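Local structure of amorpha-4,11-diene synthase (Artemisia annua, 4GAX) at residues K82-G91 and E222-Y230; L161-M169 and I206-W215. The protein probably cyclises farnesyl diphosphate to sesquiterpene products in a metal-dependent lyase reaction, the crystallised form being an engineered mutant of an alpha-bisabolol synthase. All blocks are in the same frame, centred on the assembly; numbering follows the deposited sequence.

Overall arrangement
From the N terminus the chain runs into helix 77-89, whose C-terminal half, with the two residues after it, forms the first half of contact 1. Helices 97-111 and 120-129 intervene before helix 157-167 begins contact 2, which helix 200-211 and the turn after it close some 37 residues further on. Helix 219-232 follows directly and closes contact 1, so contact 2 is nested inside the larger loop. The centres of the two contacts are 14 Å apart and they touch: Arg208 forms a salt bridge with Glu222, while Leu214 packs on both Glu222 and Arg89. Together they tie four helices of the N-terminal, all-helical part of the synthase into one continuous cluster.

Contact 1: residues K82-G91 and E222-Y230; sequences KLVDEIQRLG and EAVQYIPFY
Tyr226 sets its CG anti to the backbone N (chi1 -169°), whereas Arg89 keeps its CG beside its own N and bends at chi3 (70°); together these turns lay the guanidinium flat on the phenol ring, centres 4.4 Å apart. The stack joins helices 77-89 and 219-232 in the all-helical fold of a plant terpene synthase. Arg89 CB lies over the same face, 3.8 Å from the ring centroid. From its edge the guanidinium grips Glu222 side-on, Arg89 NE at 2.9 Å and Arg89 NH2 at 2.8 Å from the single oxygen Glu222 OE2. That oxygen lies in the guanidinium plane, but both nitrogens reach it from one face of the tilted carboxylate. Glu222 OE1 goes to Arg208 and Arg217, and three arginines round one carboxylate would probably keep it ionised.

Leu90 carries the apolar part. Leu90 CD2 meets Tyr226 CD2 at 3.7 Å and also touches Ile227 CG1 and Tyr230 CB, while CD1 sits over the Tyr230 ring face. A water links Tyr230 OH to Glu86 OE2, which Lys82 NZ also holds in a salt bridge; Asn237 N bonds the same hydroxyl. Gly91 closes a Schellman motif, and a CB there would run into Ala223. Next to it, Ala223 CA directs its hydrogen at Arg89 O, 3.3 Å away.

Contact 2: residues L161-M169 and I206-W215; sequences LELYEATSM and IQRALKKPLW
Trp215 and Met169 meet with the thioether laid over one face of the indole. Met169 bends at both chi2 and chi3 (each -67°), which folds its end back across the ring: Met169 SD stands 3.5 Å from the centroid of the five-membered ring of Trp215, and CE lies over the six-membered ring, 3.8 Å from its centroid. This is a Met-aromatic contact with a CH-pi partner beside it. Ser168 O approaches Trp215 CD1 to 3.2 Å, and both Ser168 O and the indole NE1 are bonded to Asn508 of helix 489-513, while His530 meets the indole edge-to-face. An alanine in place of Trp215 would take away the indole face, and the Met169 thioether would probably be freer to turn, with Asn508 OD1 left without its indole donor.

Tyr164 makes the link between the helices proper. The turns 161-167 and 206-211 of helices 157-167 and 200-211 run nearly parallel, 16° apart, as is consistent with the alpha-helical barrel of terpene synthase N-terminal domains, and helix 175-194, which lies between them in sequence, packs Thr184 and Leu188 against Tyr164. The tyrosine throws its ring across the gap with CG anti to the backbone N (chi1 167°), and Tyr164 OH donates to Ala209 O at 2.7 Å, tilted out of the carbonyl plane. Leu210 CD2 covers one face of the ring.

Glu165 holds the turn that follows helix 200-211. Glu165 OE1 accepts from Leu214 N at 2.8 Å, met on the syn side but somewhat above the carboxylate plane, and a water bonded to Glu165 OE1 and Glu165 O accepts from Trp215 N. Glu165 OE2 lies 3.4 Å from Ala209 CB, a methyl that also packs on Leu161 CD2.

Contact 1: residues K82-G91 and E222-Y230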
ATOM      1  N   LYS A  82      18.293   7.711  13.483  1.00 17.40           N
ATOM      2  CA  LYS A  82      18.861   7.675  12.139  1.00 20.14           C
ATOM      3  C   LYS A  82      19.109   6.241  11.674  1.00 23.64           C
ATOM      4  O   LYS A  82      18.877   5.904  10.501  1.00 17.35           O
ATOM      5  CB  LYS A  82      20.154   8.492  12.077  1.00 26.13           C
ATOM      6  CG  LYS A  82      20.690   8.701  10.667  1.00 31.93           C
ATOM      7  CD  LYS A  82      19.582   9.202   9.730  1.00 35.18           C
ATOM      8  CE  LYS A  82      20.141   9.815   8.443  1.00 44.34           C
ATOM      9  NZ  LYS A  82      20.704   8.805   7.498  1.00 43.80           N
ATOM     10  N   LEU A  83      19.593   5.400  12.584  1.00 21.36           N
ATOM     11  CA  LEU A  83      19.856   4.001  12.254  1.00 18.59           C
ATOM     12  C   LEU A  83      18.547   3.282  11.956  1.00 19.40           C
ATOM     13  O   LEU A  83      18.468   2.490  11.007  1.00 22.67           O
ATOM     14  CB  LEU A  83      20.537   3.315  13.437  1.00 19.50           C
ATOM     15  CG  LEU A  83      20.968   1.855  13.284  1.00 26.63           C
ATOM     16  CD1 LEU A  83      21.782   1.666  12.016  1.00 32.64           C
ATOM     17  CD2 LEU A  83      21.818   1.466  14.501  1.00 25.30           C
ATOM     18  N   VAL A  84      17.524   3.554  12.770  1.00 19.80           N
ATOM     19  CA  VAL A  84      16.202   2.962  12.564  1.00 23.96           C
ATOM     20  C   VAL A  84      15.691   3.372  11.187  1.00 21.72           C
ATOM     21  O   VAL A  84      15.224   2.542  10.409  1.00 19.06           O
ATOM     22  CB  VAL A  84      15.198   3.414  13.662  1.00 19.76           C
ATOM     23  CG1 VAL A  84      13.771   3.044  13.283  1.00 18.39           C
ATOM     24  CG2 VAL A  84      15.566   2.810  15.023  1.00 18.69           C
ATOM     25  N   ASP A  85      15.800   4.657  10.875  1.00 16.48           N
ATOM     26  CA  ASP A  85      15.362   5.145   9.561  1.00 21.79           C
ATOM     27  C   ASP A  85      16.078   4.426   8.406  1.00 20.30           C
ATOM     28  O   ASP A  85      15.481   4.091   7.381  1.00 16.39           O
ATOM     29  CB  ASP A  85      15.649   6.638   9.471  1.00 19.32           C
ATOM     30  CG  ASP A  85      15.211   7.244   8.168  1.00 24.63           C
ATOM     31  OD1 ASP A  85      14.060   6.996   7.747  1.00 28.01           O
ATOM     32  OD2 ASP A  85      16.008   8.005   7.572  1.00 24.53           O
ATOM     33  N   GLU A  86      17.378   4.207   8.551  1.00 17.76           N
ATOM     34  CA  GLU A  86      18.135   3.585   7.471  1.00 21.66           C
ATOM     35  C   GLU A  86      17.717   2.121   7.315  1.00 18.47           C
ATOM     36  O   GLU A  86      17.532   1.620   6.195  1.00 20.26           O
ATOM     37  CB  GLU A  86      19.625   3.708   7.752  1.00 24.93           C
ATOM     38  CG  GLU A  86      20.109   5.132   7.667  1.00 29.38           C
ATOM     39  CD  GLU A  86      21.520   5.282   8.195  1.00 40.29           C
ATOM     40  OE1 GLU A  86      22.097   4.251   8.614  1.00 31.23           O
ATOM     41  OE2 GLU A  86      22.044   6.423   8.192  1.00 42.98           O
ATOM     42  N   ILE A  87      17.540   1.440   8.441  1.00 17.77           N
ATOM     43  CA  ILE A  87      17.082   0.052   8.390  1.00 15.91           C
ATOM     44  C   ILE A  87      15.712  -0.030   7.695  1.00 20.92           C
ATOM     45  O   ILE A  87      15.480  -0.915   6.870  1.00 19.84           O
ATOM     46  CB  ILE A  87      17.016  -0.557   9.804  1.00 19.10           C
ATOM     47  CG1 ILE A  87      18.428  -0.648  10.384  1.00 20.84           C
ATOM     48  CG2 ILE A  87      16.349  -1.938   9.770  1.00 20.32           C
ATOM     49  CD1 ILE A  87      18.460  -0.974  11.909  1.00 17.46           C
ATOM     50  N   GLN A  88      14.820   0.908   8.003  1.00 18.70           N
ATOM     51  CA  GLN A  88      13.472   0.885   7.440  1.00 21.66           C
ATOM     52  C   GLN A  88      13.499   1.171   5.943  1.00 18.64           C
ATOM     53  O   GLN A  88      12.859   0.480   5.144  1.00 22.68           O
ATOM     54  CB  GLN A  88      12.565   1.904   8.157  1.00 18.40           C
ATOM     55  CG  GLN A  88      12.166   1.502   9.578  1.00 22.05           C
ATOM     56  CD  GLN A  88      11.369   2.602  10.292  1.00 23.23           C
ATOM     57  OE1 GLN A  88      11.420   3.771   9.909  1.00 24.87           O
ATOM     58  NE2 GLN A  88      10.631   2.224  11.327  1.00 24.65           N
ATOM     59  N   ARG A  89      14.229   2.210   5.562  1.00 17.32           N
ATOM     60  CA  ARG A  89      14.309   2.582   4.156  1.00 20.29           C
ATOM     61  C   ARG A  89      15.101   1.585   3.327  1.00 25.49           C
ATOM     62  O   ARG A  89      14.862   1.446   2.118  1.00 28.04           O
ATOM     63  CB  ARG A  89      14.886   3.994   4.022  1.00 15.47           C
ATOM     64  CG  ARG A  89      14.052   5.035   4.800  1.00 19.07           C
ATOM     65  CD  ARG A  89      14.597   6.418   4.572  1.00 24.66           C
ATOM     66  NE  ARG A  89      14.347   6.843   3.204  1.00 23.15           N
ATOM     67  CZ  ARG A  89      14.450   8.100   2.783  1.00 31.81           C
ATOM     68  NH1 ARG A  89      14.829   9.057   3.624  1.00 32.05           N
ATOM     69  NH2 ARG A  89      14.174   8.400   1.519  1.00 30.49           N
ATOM     70  N   LEU A  90      16.062   0.907   3.958  1.00 16.68           N
ATOM     71  CA  LEU A  90      16.806  -0.146   3.246  1.00 20.70           C
ATOM     72  C   LEU A  90      15.977  -1.433   3.064  1.00 23.00           C
ATOM     73  O   LEU A  90      16.390  -2.373   2.355  1.00 19.08           O
ATOM     74  CB  LEU A  90      18.127  -0.469   3.949  1.00 16.28           C
ATOM     75  CG  LEU A  90      19.188   0.633   3.838  1.00 18.15           C
ATOM     76  CD1 LEU A  90      20.376   0.321   4.773  1.00 22.01           C
ATOM     77  CD2 LEU A  90      19.653   0.756   2.393  1.00 21.28           C
ATOM     78  N   GLY A  91      14.830  -1.472   3.731  1.00 18.75           N
ATOM     79  CA  GLY A  91      13.843  -2.513   3.509  1.00 24.17           C
ATOM     80  C   GLY A  91      14.077  -3.762   4.333  1.00 28.43           C
ATOM     81  O   GLY A  91      13.569  -4.829   3.980  1.00 19.32           O
ATOM     82  N   GLU A 222      10.407   1.800  -1.961  1.00 17.04           N
ATOM     83  CA  GLU A 222      11.446   2.684  -1.387  1.00 23.05           C
ATOM     84  C   GLU A 222      12.789   1.964  -1.280  1.00 23.03           C
ATOM     85  O   GLU A 222      13.829   2.518  -1.633  1.00 23.55           O
ATOM     86  CB  GLU A 222      11.028   3.241  -0.028  1.00 25.59           C
ATOM     87  CG  GLU A 222      12.157   3.927   0.772  1.00 19.07           C
ATOM     88  CD  GLU A 222      12.627   5.245   0.155  1.00 30.97           C
ATOM     89  OE1 GLU A 222      11.971   5.745  -0.798  1.00 22.53           O
ATOM     90  OE2 GLU A 222      13.656   5.795   0.638  1.00 26.54           O
ATOM     91  N   ALA A 223      12.761   0.717  -0.834  1.00 16.53           N
ATOM     92  CA  ALA A 223      13.992  -0.044  -0.659  1.00 16.90           C
ATOM     93  C   ALA A 223      14.768  -0.167  -1.962  1.00 22.22           C
ATOM     94  O   ALA A 223      15.978   0.079  -1.991  1.00 25.28           O
ATOM     95  CB  ALA A 223      13.697  -1.439  -0.068  1.00 17.74           C
ATOM     96  N   VAL A 224      14.083  -0.518  -3.046  1.00 21.92           N
ATOM     97  CA  VAL A 224      14.772  -0.651  -4.333  1.00 19.90           C
ATOM     98  C   VAL A 224      15.432   0.654  -4.750  1.00 25.27           C
ATOM     99  O   VAL A 224      16.482   0.636  -5.396  1.00 22.63           O
ATOM    100  CB  VAL A 224      13.853  -1.174  -5.490  1.00 34.53           C
ATOM    101  CG1 VAL A 224      12.977  -2.301  -5.022  1.00 47.71           C
ATOM    102  CG2 VAL A 224      13.003  -0.068  -6.048  1.00 36.06           C
ATOM    103  N   GLN A 225      14.838   1.789  -4.383  1.00 26.53           N
ATOM    104  CA  GLN A 225      15.413   3.080  -4.768  1.00 25.05           C
ATOM    105  C   GLN A 225      16.420   3.579  -3.728  1.00 29.51           C
ATOM    106  O   GLN A 225      17.401   4.240  -4.074  1.00 24.63           O
ATOM    107  CB  GLN A 225      14.308   4.134  -4.976  1.00 27.33           C
ATOM    108  CG  GLN A 225      13.269   3.755  -6.030  1.00 35.97           C
ATOM    109  CD  GLN A 225      12.072   4.707  -6.050  1.00 45.53           C
ATOM    110  OE1 GLN A 225      12.093   5.774  -5.426  1.00 41.35           O
ATOM    111  NE2 GLN A 225      11.020   4.318  -6.773  1.00 44.70           N
ATOM    112  N   TYR A 226      16.187   3.274  -2.455  1.00 21.40           N
ATOM    113  CA  TYR A 226      17.061   3.812  -1.406  1.00 23.22           C
ATOM    114  C   TYR A 226      18.394   3.069  -1.321  1.00 25.11           C
ATOM    115  O   TYR A 226      19.433   3.650  -1.012  1.00 22.00           O
ATOM    116  CB  TYR A 226      16.363   3.787  -0.052  1.00 20.52           C
ATOM    117  CG  TYR A 226      17.107   4.563   1.025  1.00 26.94           C
ATOM    118  CD1 TYR A 226      17.187   5.954   0.972  1.00 28.80           C
ATOM    119  CD2 TYR A 226      17.712   3.911   2.096  1.00 23.88           C
ATOM    120  CE1 TYR A 226      17.858   6.679   1.957  1.00 25.99           C
ATOM    121  CE2 TYR A 226      18.393   4.633   3.094  1.00 18.73           C
ATOM    122  CZ  TYR A 226      18.456   6.012   3.016  1.00 30.43           C
ATOM    123  OH  TYR A 226      19.126   6.726   3.992  1.00 39.81           O
ATOM    124  N   ILE A 227      18.359   1.776  -1.595  1.00 22.08           N
ATOM    125  CA  ILE A 227      19.552   0.960  -1.492  1.00 21.93           C
ATOM    126  C   ILE A 227      20.740   1.542  -2.291  1.00 29.07           C
ATOM    127  O   ILE A 227      21.799   1.794  -1.707  1.00 25.98           O
ATOM    128  CB  ILE A 227      19.254  -0.524  -1.826  1.00 19.47           C
ATOM    129  CG1 ILE A 227      18.492  -1.179  -0.665  1.00 23.42           C
ATOM    130  CG2 ILE A 227      20.554  -1.277  -2.073  1.00 29.57           C
ATOM    131  CD1 ILE A 227      17.999  -2.605  -0.969  1.00 29.63           C
ATOM    132  N   PRO A 228      20.558   1.819  -3.600  1.00 31.08           N
ATOM    133  CA  PRO A 228      21.700   2.382  -4.340  1.00 29.20           C
ATOM    134  C   PRO A 228      22.102   3.777  -3.871  1.00 32.01           C
ATOM    135  O   PRO A 228      23.297   4.092  -3.876  1.00 32.73           O
ATOM    136  CB  PRO A 228      21.187   2.455  -5.791  1.00 34.72           C
ATOM    137  CG  PRO A 228      19.682   2.511  -5.657  1.00 37.78           C
ATOM    138  CD  PRO A 228      19.391   1.607  -4.483  1.00 36.85           C
ATOM    139  N   PHE A 229      21.138   4.616  -3.500  1.00 25.22           N
ATOM    140  CA  PHE A 229      21.504   5.928  -2.988  1.00 26.69           C
ATOM    141  C   PHE A 229      22.340   5.762  -1.716  1.00 29.25           C
ATOM    142  O   PHE A 229      23.367   6.428  -1.544  1.00 26.80           O
ATOM    143  CB  PHE A 229      20.282   6.818  -2.721  1.00 24.81           C
ATOM    144  CG  PHE A 229      20.617   8.084  -1.971  1.00 25.26           C
ATOM    145  CD1 PHE A 229      21.152   9.173  -2.634  1.00 28.07           C
ATOM    146  CD2 PHE A 229      20.423   8.170  -0.598  1.00 32.68           C
ATOM    147  CE1 PHE A 229      21.485  10.331  -1.953  1.00 39.96           C
ATOM    148  CE2 PHE A 229      20.757   9.327   0.091  1.00 32.49           C
ATOM    149  CZ  PHE A 229      21.290  10.410  -0.595  1.00 32.16           C
ATOM    150  N   TYR A 230      21.914   4.865  -0.829  1.00 25.15           N
ATOM    151  CA  TYR A 230      22.622   4.696   0.446  1.00 27.82           C
ATOM    152  C   TYR A 230      24.041   4.178   0.186  1.00 25.94           C
ATOM    153  O   TYR A 230      25.011   4.648   0.779  1.00 26.23           O
ATOM    154  CB  TYR A 230      21.855   3.739   1.375  1.00 29.22           C
ATOM    155  CG  TYR A 230      22.454   3.622   2.768  1.00 23.17           C
ATOM    156  CD1 TYR A 230      22.244   4.610   3.731  1.00 24.01           C
ATOM    157  CD2 TYR A 230      23.235   2.524   3.119  1.00 23.10           C
ATOM    158  CE1 TYR A 230      22.799   4.503   5.018  1.00 21.29           C
ATOM    159  CE2 TYR A 230      23.793   2.411   4.390  1.00 24.75           C
ATOM    160  CZ  TYR A 230      23.565   3.396   5.335  1.00 22.73           C
ATOM    161  OH  TYR A 230      24.131   3.277   6.586  1.00 31.54           O
TER
HETATM  162  O   HOH W   1      24.977   5.719   7.638  1.00 42.69           O

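Contact 2: residues L161-M169 and I206-W215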
ATOM      1  N   LEU A 161      15.314  18.164   3.809  1.00 23.38           N
ATOM      2  CA  LEU A 161      14.671  16.943   3.353  1.00 24.01           C
ATOM      3  C   LEU A 161      13.937  16.216   4.465  1.00 18.04           C
ATOM      4  O   LEU A 161      12.840  15.704   4.240  1.00 21.26           O
ATOM      5  CB  LEU A 161      15.699  16.004   2.717  1.00 30.40           C
ATOM      6  CG  LEU A 161      15.782  15.987   1.199  1.00 41.47           C
ATOM      7  CD1 LEU A 161      16.883  15.017   0.786  1.00 45.52           C
ATOM      8  CD2 LEU A 161      14.430  15.573   0.609  1.00 29.60           C
ATOM      9  N   GLU A 162      14.536  16.141   5.656  1.00 23.97           N
ATOM     10  CA  GLU A 162      13.864  15.477   6.774  1.00 24.36           C
ATOM     11  C   GLU A 162      12.572  16.202   7.133  1.00 25.67           C
ATOM     12  O   GLU A 162      11.568  15.575   7.507  1.00 17.37           O
ATOM     13  CB  GLU A 162      14.768  15.386   8.018  1.00 27.88           C
ATOM     14  CG  GLU A 162      15.917  14.392   7.906  1.00 37.06           C
ATOM     15  CD  GLU A 162      16.764  14.317   9.185  1.00 51.21           C
ATOM     16  OE1 GLU A 162      16.621  15.202  10.064  1.00 59.65           O
ATOM     17  OE2 GLU A 162      17.565  13.362   9.315  1.00 49.32           O
ATOM     18  N   LEU A 163      12.595  17.526   7.033  1.00 21.47           N
ATOM     19  CA  LEU A 163      11.413  18.320   7.363  1.00 16.60           C
ATOM     20  C   LEU A 163      10.325  18.108   6.317  1.00 14.90           C
ATOM     21  O   LEU A 163       9.143  17.937   6.648  1.00 18.07           O
ATOM     22  CB  LEU A 163      11.786  19.807   7.456  1.00 24.07           C
ATOM     23  CG  LEU A 163      10.618  20.785   7.602  1.00 21.92           C
ATOM     24  CD1 LEU A 163       9.808  20.531   8.885  1.00 20.50           C
ATOM     25  CD2 LEU A 163      11.167  22.219   7.587  1.00 24.95           C
ATOM     26  N   TYR A 164      10.730  18.107   5.052  1.00 17.45           N
ATOM     27  CA  TYR A 164       9.801  17.846   3.964  1.00 19.40           C
ATOM     28  C   TYR A 164       9.104  16.491   4.185  1.00 18.34           C
ATOM     29  O   TYR A 164       7.874  16.389   4.119  1.00 17.33           O
ATOM     30  CB  TYR A 164      10.529  17.886   2.623  1.00 17.88           C
ATOM     31  CG  TYR A 164       9.714  17.331   1.473  1.00 19.49           C
ATOM     32  CD1 TYR A 164       8.788  18.123   0.797  1.00 19.90           C
ATOM     33  CD2 TYR A 164       9.873  16.009   1.059  1.00 18.69           C
ATOM     34  CE1 TYR A 164       8.023  17.591  -0.277  1.00 27.72           C
ATOM     35  CE2 TYR A 164       9.120  15.476  -0.001  1.00 18.56           C
ATOM     36  CZ  TYR A 164       8.203  16.266  -0.660  1.00 21.58           C
ATOM     37  OH  TYR A 164       7.471  15.720  -1.704  1.00 27.52           O
ATOM     38  N   GLU A 165       9.887  15.462   4.478  1.00 18.22           N
ATOM     39  CA  GLU A 165       9.304  14.138   4.669  1.00 22.69           C
ATOM     40  C   GLU A 165       8.331  14.119   5.842  1.00 16.41           C
ATOM     41  O   GLU A 165       7.281  13.461   5.765  1.00 19.51           O
ATOM     42  CB  GLU A 165      10.381  13.050   4.836  1.00 17.17           C
ATOM     43  CG  GLU A 165      11.346  12.918   3.657  1.00 15.17           C
ATOM     44  CD  GLU A 165      10.683  12.357   2.395  1.00 21.72           C
ATOM     45  OE1 GLU A 165       9.439  12.187   2.379  1.00 28.89           O
ATOM     46  OE2 GLU A 165      11.410  12.073   1.408  1.00 24.87           O
ATOM     47  N   ALA A 166       8.658  14.841   6.913  1.00 12.86           N
ATOM     48  CA  ALA A 166       7.744  14.929   8.065  1.00 18.01           C
ATOM     49  C   ALA A 166       6.360  15.507   7.701  1.00 15.50           C
ATOM     50  O   ALA A 166       5.322  15.096   8.269  1.00 19.53           O
ATOM     51  CB  ALA A 166       8.372  15.747   9.175  1.00 21.43           C
ATOM     52  N   THR A 167       6.337  16.447   6.753  1.00 16.05           N
ATOM     53  CA  THR A 167       5.077  17.115   6.376  1.00 19.75           C
ATOM     54  C   THR A 167       4.072  16.115   5.828  1.00 20.80           C
ATOM     55  O   THR A 167       2.871  16.318   5.940  1.00 18.46           O
ATOM     56  CB  THR A 167       5.271  18.246   5.329  1.00 19.00           C
ATOM     57  OG1 THR A 167       5.664  17.674   4.067  1.00 23.01           O
ATOM     58  CG2 THR A 167       6.340  19.247   5.794  1.00 18.85           C
ATOM     59  N   SER A 168       4.559  15.028   5.235  1.00 17.22           N
ATOM     60  CA  SER A 168       3.656  13.999   4.696  1.00 21.55           C
ATOM     61  C   SER A 168       2.800  13.302   5.745  1.00 20.21           C
ATOM     62  O   SER A 168       1.798  12.673   5.388  1.00 20.75           O
ATOM     63  CB  SER A 168       4.432  12.925   3.939  1.00 24.13           C
ATOM     64  OG  SER A 168       5.111  13.529   2.872  1.00 37.43           O
ATOM     65  N   MET A 169       3.193  13.395   7.018  1.00 19.92           N
ATOM     66  CA  MET A 169       2.461  12.742   8.101  1.00 17.97           C
ATOM     67  C   MET A 169       1.446  13.665   8.730  1.00 18.26           C
ATOM     68  O   MET A 169       0.872  13.330   9.767  1.00 16.43           O
ATOM     69  CB  MET A 169       3.408  12.286   9.229  1.00 21.07           C
ATOM     70  CG  MET A 169       4.687  11.634   8.756  1.00 26.76           C
ATOM     71  SD  MET A 169       4.397  10.058   7.947  1.00 28.27           S
ATOM     72  CE  MET A 169       3.795   9.061   9.296  1.00 19.73           C
ATOM     73  N   ILE A 206      16.806  14.285  -3.911  1.00 21.90           N
ATOM     74  CA  ILE A 206      15.844  15.363  -3.644  1.00 19.36           C
ATOM     75  C   ILE A 206      14.655  15.285  -4.622  1.00 20.72           C
ATOM     76  O   ILE A 206      13.502  15.381  -4.229  1.00 23.50           O
ATOM     77  CB  ILE A 206      16.506  16.732  -3.800  1.00 22.17           C
ATOM     78  CG1 ILE A 206      17.634  16.880  -2.774  1.00 21.91           C
ATOM     79  CG2 ILE A 206      15.475  17.859  -3.644  1.00 18.46           C
ATOM     80  CD1 ILE A 206      18.530  18.097  -3.031  1.00 20.28           C
ATOM     81  N   GLN A 207      14.933  15.112  -5.904  1.00 18.70           N
ATOM     82  CA  GLN A 207      13.852  15.135  -6.886  1.00 18.50           C
ATOM     83  C   GLN A 207      12.922  13.928  -6.755  1.00 19.61           C
ATOM     84  O   GLN A 207      11.719  14.052  -6.985  1.00 21.45           O
ATOM     85  CB  GLN A 207      14.399  15.289  -8.305  1.00 21.28           C
ATOM     86  CG  GLN A 207      13.985  16.608  -8.993  1.00 44.91           C
ATOM     87  CD  GLN A 207      12.481  16.964  -8.835  1.00 64.97           C
ATOM     88  OE1 GLN A 207      11.591  16.098  -8.911  1.00 57.60           O
ATOM     89  NE2 GLN A 207      12.204  18.258  -8.624  1.00 52.09           N
ATOM     90  N   ARG A 208      13.438  12.775  -6.336  1.00 23.62           N
ATOM     91  CA  ARG A 208      12.523  11.645  -6.119  1.00 24.27           C
ATOM     92  C   ARG A 208      11.581  11.946  -4.954  1.00 26.96           C
ATOM     93  O   ARG A 208      10.383  11.693  -5.047  1.00 24.78           O
ATOM     94  CB  ARG A 208      13.237  10.287  -5.947  1.00 36.47           C
ATOM     95  CG  ARG A 208      14.264  10.193  -4.831  1.00 38.20           C
ATOM     96  CD  ARG A 208      14.898   8.781  -4.768  1.00 38.08           C
ATOM     97  NE  ARG A 208      13.923   7.781  -4.381  1.00 46.41           N
ATOM     98  CZ  ARG A 208      13.821   7.237  -3.169  1.00 35.19           C
ATOM     99  NH1 ARG A 208      14.664   7.552  -2.189  1.00 34.32           N
ATOM    100  NH2 ARG A 208      12.865   6.358  -2.940  1.00 32.85           N
ATOM    101  N   ALA A 209      12.119  12.519  -3.877  1.00 22.06           N
ATOM    102  CA  ALA A 209      11.303  12.902  -2.730  1.00 23.92           C
ATOM    103  C   ALA A 209      10.218  13.910  -3.122  1.00 22.88           C
ATOM    104  O   ALA A 209       9.056  13.789  -2.707  1.00 19.25           O
ATOM    105  CB  ALA A 209      12.185  13.464  -1.616  1.00 21.85           C
ATOM    106  N   LEU A 210      10.601  14.910  -3.912  1.00 15.03           N
ATOM    107  CA  LEU A 210       9.643  15.912  -4.382  1.00 19.53           C
ATOM    108  C   LEU A 210       8.547  15.308  -5.274  1.00 28.77           C
ATOM    109  O   LEU A 210       7.390  15.749  -5.243  1.00 23.52           O
ATOM    110  CB  LEU A 210      10.378  17.033  -5.130  1.00 23.04           C
ATOM    111  CG  LEU A 210      11.313  17.899  -4.276  1.00 23.05           C
ATOM    112  CD1 LEU A 210      12.011  18.956  -5.132  1.00 21.90           C
ATOM    113  CD2 LEU A 210      10.554  18.552  -3.129  1.00 26.02           C
ATOM    114  N   LYS A 211       8.912  14.308  -6.076  1.00 23.76           N
ATOM    115  CA  LYS A 211       7.938  13.605  -6.918  1.00 23.61           C
ATOM    116  C   LYS A 211       6.930  12.813  -6.070  1.00 22.43           C
ATOM    117  O   LYS A 211       5.734  12.801  -6.370  1.00 27.37           O
ATOM    118  CB  LYS A 211       8.653  12.673  -7.903  1.00 25.89           C
ATOM    119  CG  LYS A 211       7.814  12.226  -9.099  1.00 39.97           C
ATOM    120  CD  LYS A 211       8.649  12.177 -10.394  1.00 53.66           C
ATOM    121  CE  LYS A 211       9.013  13.583 -10.901  1.00 63.56           C
ATOM    122  NZ  LYS A 211      10.464  13.946 -10.732  1.00 57.51           N
ATOM    123  N   LYS A 212       7.406  12.155  -5.018  1.00 20.78           N
ATOM    124  CA  LYS A 212       6.515  11.427  -4.111  1.00 17.98           C
ATOM    125  C   LYS A 212       7.193  11.290  -2.760  1.00 19.33           C
ATOM    126  O   LYS A 212       8.315  10.764  -2.655  1.00 20.80           O
ATOM    127  CB  LYS A 212       6.175  10.030  -4.662  1.00 21.66           C
ATOM    128  CG  LYS A 212       5.266   9.218  -3.721  1.00 24.56           C
ATOM    129  CD  LYS A 212       4.958   7.818  -4.275  1.00 24.36           C
ATOM    130  CE  LYS A 212       4.053   7.864  -5.495  1.00 26.80           C
ATOM    131  NZ  LYS A 212       3.405   6.522  -5.728  1.00 31.00           N
ATOM    132  N   PRO A 213       6.533  11.785  -1.706  1.00 20.20           N
ATOM    133  CA  PRO A 213       7.215  11.691  -0.418  1.00 20.23           C
ATOM    134  C   PRO A 213       7.294  10.251   0.089  1.00 21.66           C
ATOM    135  O   PRO A 213       6.503   9.389  -0.330  1.00 24.02           O
ATOM    136  CB  PRO A 213       6.353  12.549   0.491  1.00 24.77           C
ATOM    137  CG  PRO A 213       5.000  12.574  -0.155  1.00 26.00           C
ATOM    138  CD  PRO A 213       5.240  12.493  -1.621  1.00 22.78           C
ATOM    139  N   LEU A 214       8.258  10.017   0.978  1.00 18.06           N
ATOM    140  CA  LEU A 214       8.565   8.707   1.519  1.00 25.15           C
ATOM    141  C   LEU A 214       7.338   7.971   2.082  1.00 24.45           C
ATOM    142  O   LEU A 214       7.133   6.764   1.836  1.00 20.89           O
ATOM    143  CB  LEU A 214       9.615   8.890   2.621  1.00 23.71           C
ATOM    144  CG  LEU A 214      10.081   7.667   3.391  1.00 25.65           C
ATOM    145  CD1 LEU A 214      10.678   6.664   2.419  1.00 22.67           C
ATOM    146  CD2 LEU A 214      11.123   8.090   4.436  1.00 27.15           C
ATOM    147  N   TRP A 215       6.521   8.702   2.825  1.00 19.64           N
ATOM    148  CA  TRP A 215       5.338   8.127   3.477  1.00 21.41           C
ATOM    149  C   TRP A 215       4.358   7.542   2.468  1.00 18.44           C
ATOM    150  O   TRP A 215       3.717   6.521   2.732  1.00 19.73           O
ATOM    151  CB  TRP A 215       4.659   9.197   4.326  1.00 16.99           C
ATOM    152  CG  TRP A 215       3.359   8.793   5.019  1.00 18.20           C
ATOM    153  CD1 TRP A 215       2.181   9.487   4.986  1.00 19.64           C
ATOM    154  CD2 TRP A 215       3.116   7.636   5.848  1.00 20.85           C
ATOM    155  NE1 TRP A 215       1.221   8.837   5.734  1.00 20.97           N
ATOM    156  CE2 TRP A 215       1.767   7.701   6.271  1.00 17.27           C
ATOM    157  CE3 TRP A 215       3.898   6.549   6.256  1.00 19.86           C
ATOM    158  CZ2 TRP A 215       1.183   6.724   7.091  1.00 19.12           C
ATOM    159  CZ3 TRP A 215       3.318   5.577   7.074  1.00 20.85           C
ATOM    160  CH2 TRP A 215       1.974   5.675   7.487  1.00 19.18           C
TER
HETATM  161  O   HOH W   2       7.342  11.366   3.801  1.00 23.73           O